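Local coordinates for pmbA-related protein (Thermotoga maritima, PDB 1VL4), which is of uncertain function, a putative modulator of DNA gyrase that may act as a metallopeptidase, at residues Glu115-Ser127 with Tyr199-Glu211. Residues are numbered along the deposited sequence; the frame is centred on the assembly and turned at random.
Sequences EMETYVGRFEKLS and YELARTPEDLNPE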
loop_
_atom_site.group_PDB
_atom_site.type_symbol
_atom_site.label_atom_id
_atom_site.label_comp_id
_atom_site.label_asym_id
_atom_site.label_seq_id
_atom_site.Cartn_x
_atom_site.Cartn_y
_atom_site.Cartn_z
ATOM N N GLU A 115 -30.180 -7.769 12.326
ATOM C CA GLU A 115 -30.577 -6.417 11.882
ATOM C C GLU A 115 -29.764 -5.360 12.604
ATOM O O GLU A 115 -29.756 -5.335 13.832
ATOM C CB GLU A 115 -32.047 -6.229 12.150
ATOM C CG GLU A 115 -32.641 -4.792 12.029
ATOM C CD GLU A 115 -32.440 -4.157 10.658
ATOM O OE1 GLU A 115 -32.317 -4.912 9.649
ATOM O OE2 GLU A 115 -32.420 -2.896 10.597
ATOM N N MET A 116 -29.113 -4.474 11.844
ATOM C CA MET A 116 -28.240 -3.447 12.426
ATOM C C MET A 116 -28.310 -2.150 11.601
ATOM O O MET A 116 -28.455 -2.200 10.362
ATOM C CB MET A 116 -26.814 -3.959 12.592
ATOM C CG MET A 116 -26.220 -4.494 11.364
ATOM S SD MET A 116 -24.510 -5.075 11.444
ATOM C CE MET A 116 -24.698 -6.591 12.393
ATOM N N GLU A 117 -28.235 -1.011 12.296
ATOM C CA GLU A 117 -28.383 0.307 11.680
ATOM C C GLU A 117 -27.020 0.822 11.244
ATOM O O GLU A 117 -26.422 1.639 11.899
ATOM C CB GLU A 117 -29.161 1.326 12.577
ATOM C CG GLU A 117 -29.705 2.466 11.669
ATOM C CD GLU A 117 -30.289 3.704 12.369
ATOM O OE1 GLU A 117 -29.836 4.085 13.477
ATOM O OE2 GLU A 117 -31.179 4.319 11.739
ATOM N N THR A 118 -26.528 0.279 10.143
ATOM C CA THR A 118 -25.217 0.587 9.615
ATOM C C THR A 118 -25.319 1.709 8.586
ATOM O O THR A 118 -24.322 2.289 8.245
ATOM C CB THR A 118 -24.568 -0.663 8.968
ATOM O OG1 THR A 118 -25.490 -1.281 8.041
ATOM C CG2 THR A 118 -24.225 -1.685 10.042
ATOM N N TYR A 119 -26.530 2.034 8.145
ATOM C CA TYR A 119 -26.691 3.091 7.149
ATOM C C TYR A 119 -27.644 4.088 7.713
ATOM O O TYR A 119 -28.800 3.774 7.916
ATOM C CB TYR A 119 -27.236 2.513 5.852
ATOM C CG TYR A 119 -27.529 3.585 4.853
ATOM C CD1 TYR A 119 -26.470 4.293 4.244
ATOM C CD2 TYR A 119 -28.825 4.005 4.612
ATOM C CE1 TYR A 119 -26.742 5.327 3.343
ATOM C CE2 TYR A 119 -29.089 5.047 3.727
ATOM C CZ TYR A 119 -28.044 5.707 3.103
ATOM O OH TYR A 119 -28.314 6.753 2.208
ATOM N N VAL A 120 -27.172 5.293 7.947
ATOM C CA VAL A 120 -28.047 6.362 8.446
ATOM C C VAL A 120 -28.464 7.347 7.378
ATOM O O VAL A 120 -29.579 7.775 7.411
ATOM C CB VAL A 120 -27.414 7.037 9.677
ATOM C CG1 VAL A 120 -28.265 8.186 10.192
ATOM C CG2 VAL A 120 -27.247 5.975 10.787
ATOM N N GLY A 121 -27.595 7.711 6.443
ATOM C CA GLY A 121 -27.980 8.615 5.363
ATOM C C GLY A 121 -27.754 10.096 5.610
ATOM O O GLY A 121 -28.107 10.914 4.795
ATOM N N ARG A 122 -27.159 10.468 6.725
ATOM C CA ARG A 122 -26.975 11.878 7.000
ATOM C C ARG A 122 -25.683 12.481 6.416
ATOM O O ARG A 122 -25.683 13.645 6.068
ATOM C CB ARG A 122 -27.102 12.141 8.490
ATOM C CG ARG A 122 -28.523 11.799 9.017
ATOM C CD ARG A 122 -28.770 12.296 10.402
ATOM N NE ARG A 122 -28.579 13.735 10.479
ATOM C CZ ARG A 122 -29.477 14.643 10.098
ATOM N NH1 ARG A 122 -30.654 14.272 9.585
ATOM N NH2 ARG A 122 -29.193 15.946 10.219
ATOM N N PHE A 123 -24.605 11.708 6.284
ATOM C CA PHE A 123 -23.367 12.274 5.688
ATOM C C PHE A 123 -23.655 12.737 4.252
ATOM O O PHE A 123 -23.191 13.791 3.826
ATOM C CB PHE A 123 -22.175 11.260 5.743
ATOM C CG PHE A 123 -21.402 11.318 7.018
ATOM C CD1 PHE A 123 -20.551 12.392 7.267
ATOM C CD2 PHE A 123 -21.555 10.319 8.001
ATOM C CE1 PHE A 123 -19.860 12.490 8.463
ATOM C CE2 PHE A 123 -20.867 10.403 9.179
ATOM C CZ PHE A 123 -20.014 11.466 9.434
ATOM N N GLU A 124 -24.453 11.939 3.531
ATOM C CA GLU A 124 -24.863 12.187 2.135
ATOM C C GLU A 124 -25.596 13.483 1.909
ATOM O O GLU A 124 -25.554 14.031 0.815
ATOM C CB GLU A 124 -25.838 11.103 1.660
ATOM C CG GLU A 124 -25.169 9.890 1.132
ATOM C CD GLU A 124 -26.158 8.752 0.974
ATOM O OE1 GLU A 124 -26.551 8.153 2.004
ATOM O OE2 GLU A 124 -26.550 8.482 -0.188
ATOM N N LYS A 125 -26.301 13.939 2.929
ATOM C CA LYS A 125 -27.020 15.213 2.881
ATOM C C LYS A 125 -26.169 16.477 3.040
ATOM O O LYS A 125 -26.633 17.557 2.712
ATOM C CB LYS A 125 -28.112 15.181 3.959
ATOM C CG LYS A 125 -29.189 14.119 3.580
ATOM C CD LYS A 125 -30.516 14.341 4.300
ATOM C CE LYS A 125 -30.483 13.836 5.753
ATOM N NZ LYS A 125 -31.173 12.518 5.877
ATOM N N LEU A 126 -24.952 16.355 3.547
ATOM C CA LEU A 126 -24.108 17.509 3.753
ATOM C C LEU A 126 -23.658 18.081 2.441
ATOM O O LEU A 126 -23.349 17.362 1.519
ATOM C CB LEU A 126 -22.840 17.128 4.519
ATOM C CG LEU A 126 -22.990 16.706 5.957
ATOM C CD1 LEU A 126 -21.602 16.441 6.503
ATOM C CD2 LEU A 126 -23.713 17.760 6.790
ATOM N N SER A 127 -23.562 19.374 2.369
ATOM C CA SER A 127 -22.954 19.995 1.190
ATOM C C SER A 127 -21.437 19.935 1.347
ATOM O O SER A 127 -20.947 19.713 2.449
ATOM C CB SER A 127 -23.320 21.450 1.132
ATOM O OG SER A 127 -22.635 22.120 2.154
ATOM N N TYR A 199 -8.721 11.700 16.730
ATOM C CA TYR A 199 -9.737 11.433 15.711
ATOM C C TYR A 199 -11.027 11.011 16.384
ATOM O O TYR A 199 -11.040 10.520 17.549
ATOM C CB TYR A 199 -9.296 10.319 14.731
ATOM C CG TYR A 199 -9.126 8.968 15.382
ATOM C CD1 TYR A 199 -10.192 8.058 15.500
ATOM C CD2 TYR A 199 -7.909 8.602 15.906
ATOM C CE1 TYR A 199 -9.999 6.810 16.179
ATOM C CE2 TYR A 199 -7.723 7.386 16.560
ATOM C CZ TYR A 199 -8.760 6.515 16.704
ATOM O OH TYR A 199 -8.479 5.336 17.352
ATOM N N GLU A 200 -12.117 11.200 15.659
ATOM C CA GLU A 200 -13.403 10.578 16.024
ATOM C C GLU A 200 -13.920 9.825 14.766
ATOM O O GLU A 200 -13.734 10.273 13.636
ATOM C CB GLU A 200 -14.412 11.634 16.496
ATOM C CG GLU A 200 -14.259 12.121 17.978
ATOM C CD GLU A 200 -15.007 13.468 18.340
ATOM O OE1 GLU A 200 -15.937 13.929 17.606
ATOM O OE2 GLU A 200 -14.637 14.053 19.412
ATOM N N LEU A 201 -14.493 8.643 14.994
ATOM C CA LEU A 201 -15.266 7.878 13.967
ATOM C C LEU A 201 -16.736 8.067 14.287
ATOM O O LEU A 201 -17.105 8.156 15.465
ATOM C CB LEU A 201 -14.875 6.408 14.016
ATOM C CG LEU A 201 -13.526 6.163 13.363
ATOM C CD1 LEU A 201 -12.820 4.979 14.017
ATOM C CD2 LEU A 201 -13.695 5.946 11.868
ATOM N N ALA A 202 -17.561 8.248 13.262
ATOM C CA ALA A 202 -18.970 8.500 13.441
ATOM C C ALA A 202 -19.828 7.890 12.320
ATOM O O ALA A 202 -19.420 7.792 11.158
ATOM C CB ALA A 202 -19.208 9.984 13.497
ATOM N N ARG A 203 -21.051 7.546 12.688
ATOM C CA ARG A 203 -22.092 7.098 11.752
ATOM C C ARG A 203 -22.858 8.305 11.192
ATOM O O ARG A 203 -23.430 8.277 10.091
ATOM C CB ARG A 203 -23.027 6.147 12.516
ATOM C CG ARG A 203 -23.981 5.437 11.621
ATOM C CD ARG A 203 -23.490 4.170 11.073
ATOM N NE ARG A 203 -22.929 3.181 12.033
ATOM C CZ ARG A 203 -22.200 2.154 11.600
ATOM N NH1 ARG A 203 -22.058 1.962 10.304
ATOM N NH2 ARG A 203 -21.657 1.287 12.421
ATOM N N THR A 204 -22.895 9.399 11.954
ATOM C CA THR A 204 -23.572 10.601 11.494
ATOM C C THR A 204 -22.674 11.849 11.730
ATOM O O THR A 204 -21.837 11.826 12.617
ATOM C CB THR A 204 -24.898 10.753 12.255
ATOM O OG1 THR A 204 -25.678 11.802 11.667
ATOM C CG2 THR A 204 -24.637 11.119 13.669
ATOM N N PRO A 205 -22.861 12.919 10.942
ATOM C CA PRO A 205 -22.027 14.093 11.116
ATOM C C PRO A 205 -22.157 14.734 12.515
ATOM O O PRO A 205 -21.206 15.319 13.031
ATOM C CB PRO A 205 -22.522 15.047 10.038
ATOM C CG PRO A 205 -23.427 14.306 9.214
ATOM C CD PRO A 205 -23.772 13.043 9.788
ATOM N N GLU A 206 -23.318 14.551 13.134
ATOM C CA GLU A 206 -23.658 15.147 14.421
ATOM C C GLU A 206 -22.794 14.580 15.472
ATOM O O GLU A 206 -22.596 15.195 16.520
ATOM C CB GLU A 206 -25.108 14.807 14.789
ATOM C CG GLU A 206 -26.115 15.643 14.066
ATOM C CD GLU A 206 -26.252 15.311 12.612
ATOM O OE1 GLU A 206 -26.210 14.104 12.229
ATOM O OE2 GLU A 206 -26.433 16.280 11.851
ATOM N N ASP A 207 -22.258 13.394 15.226
ATOM C CA ASP A 207 -21.388 12.823 16.212
ATOM C C ASP A 207 -19.926 13.156 16.081
ATOM O O ASP A 207 -19.109 12.606 16.826
ATOM C CB ASP A 207 -21.592 11.349 16.238
ATOM C CG ASP A 207 -22.992 10.987 16.776
ATOM O OD1 ASP A 207 -23.727 11.869 17.400
ATOM O OD2 ASP A 207 -23.340 9.829 16.528
ATOM N N LEU A 208 -19.617 14.061 15.160
ATOM C CA LEU A 208 -18.284 14.601 15.018
ATOM C C LEU A 208 -18.320 15.962 15.658
ATOM O O LEU A 208 -19.202 16.743 15.379
ATOM C CB LEU A 208 -17.869 14.748 13.541
ATOM C CG LEU A 208 -17.738 13.416 12.773
ATOM C CD1 LEU A 208 -17.404 13.626 11.314
ATOM C CD2 LEU A 208 -16.757 12.445 13.382
ATOM N N ASN A 209 -17.342 16.234 16.513
ATOM C CA ASN A 209 -17.208 17.568 17.115
ATOM C C ASN A 209 -15.862 18.125 16.689
ATOM O O ASN A 209 -14.859 17.809 17.301
ATOM C CB ASN A 209 -17.302 17.407 18.641
ATOM C CG ASN A 209 -17.347 18.729 19.375
ATOM O OD1 ASN A 209 -16.989 19.777 18.844
ATOM N ND2 ASN A 209 -17.796 18.680 20.624
ATOM N N PRO A 210 -15.830 18.903 15.611
ATOM C CA PRO A 210 -14.655 19.525 15.024
ATOM C C PRO A 210 -13.810 20.307 16.013
ATOM O O PRO A 210 -12.602 20.120 16.097
ATOM C CB PRO A 210 -15.284 20.479 14.006
ATOM C CG PRO A 210 -16.398 19.734 13.560
ATOM C CD PRO A 210 -17.005 19.192 14.793
ATOM N N GLU A 211 -14.475 21.148 16.778
ATOM C CA GLU A 211 -13.851 21.958 17.785
ATOM C C GLU A 211 -13.184 21.071 18.849
ATOM O O GLU A 211 -12.039 21.297 19.223
ATOM C CB GLU A 211 -14.905 22.919 18.388
ATOM C CG GLU A 211 -14.403 23.820 19.569
HETATM O O HOH W 1 -26.198 16.283 9.341
HETATM O O HOH W 2 -24.781 9.217 8.056
#
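Glu206 OE1 takes an N-H from Arg122 NE at 3.0 Å. Thr204 OG1 also points a hydrogen at Glu206 OE1, but at 2.4 Å the modelled distance is too short to trust in detail. Arg122 NH2 reaches Glu206 OE2 at 3.2 Å, so the guanidinium meets the carboxylate side-on, with one nitrogen to each oxygen. Both oxygens lie near the guanidinium plane, but the N-H groups come in from above the carboxylate plane, and the two planes are 60° apart. A bend at chi3 of Arg122 (58°) turns its guanidinium across Glu206. Water 1 donates to Glu206 OE2 and accepts a weak bond from Arg122 NH2.

Next to this salt bridge, Phe123 lies against the turn 204-208. Pro205 CD stands over the ring face, 3.8 Å from the centroid of Phe123, a CH-pi contact. Leu208 CD1 meets the ring edge at CZ. Leu126 CD1 touches Pro205 CG. With an alanine at Phe123, Pro205 CD would probably lose the ring face it rests on, and Leu208 CD1 its aromatic neighbour. Water 2 joins Phe123 N to Arg203 O.

Arg203 packs its CG on Val120 CG2 at 3.4 Å. Its NH1 makes a weak bond to Thr118 O, 3.1 Å. The stronger partners of this guanidinium are the carbonyls of Pro289 and His288.

The contact joins the loop before helix 128-143 to the connection between strand 194-202, an outer strand of the six-stranded antiparallel sheet, and helix 210-223, within the PmbA/TldA central-domain family. Arg122 and Glu206 are exposed, whereas Phe123, Pro205 and Leu208 are buried, so a surface ion pair adjoins an apolar interior.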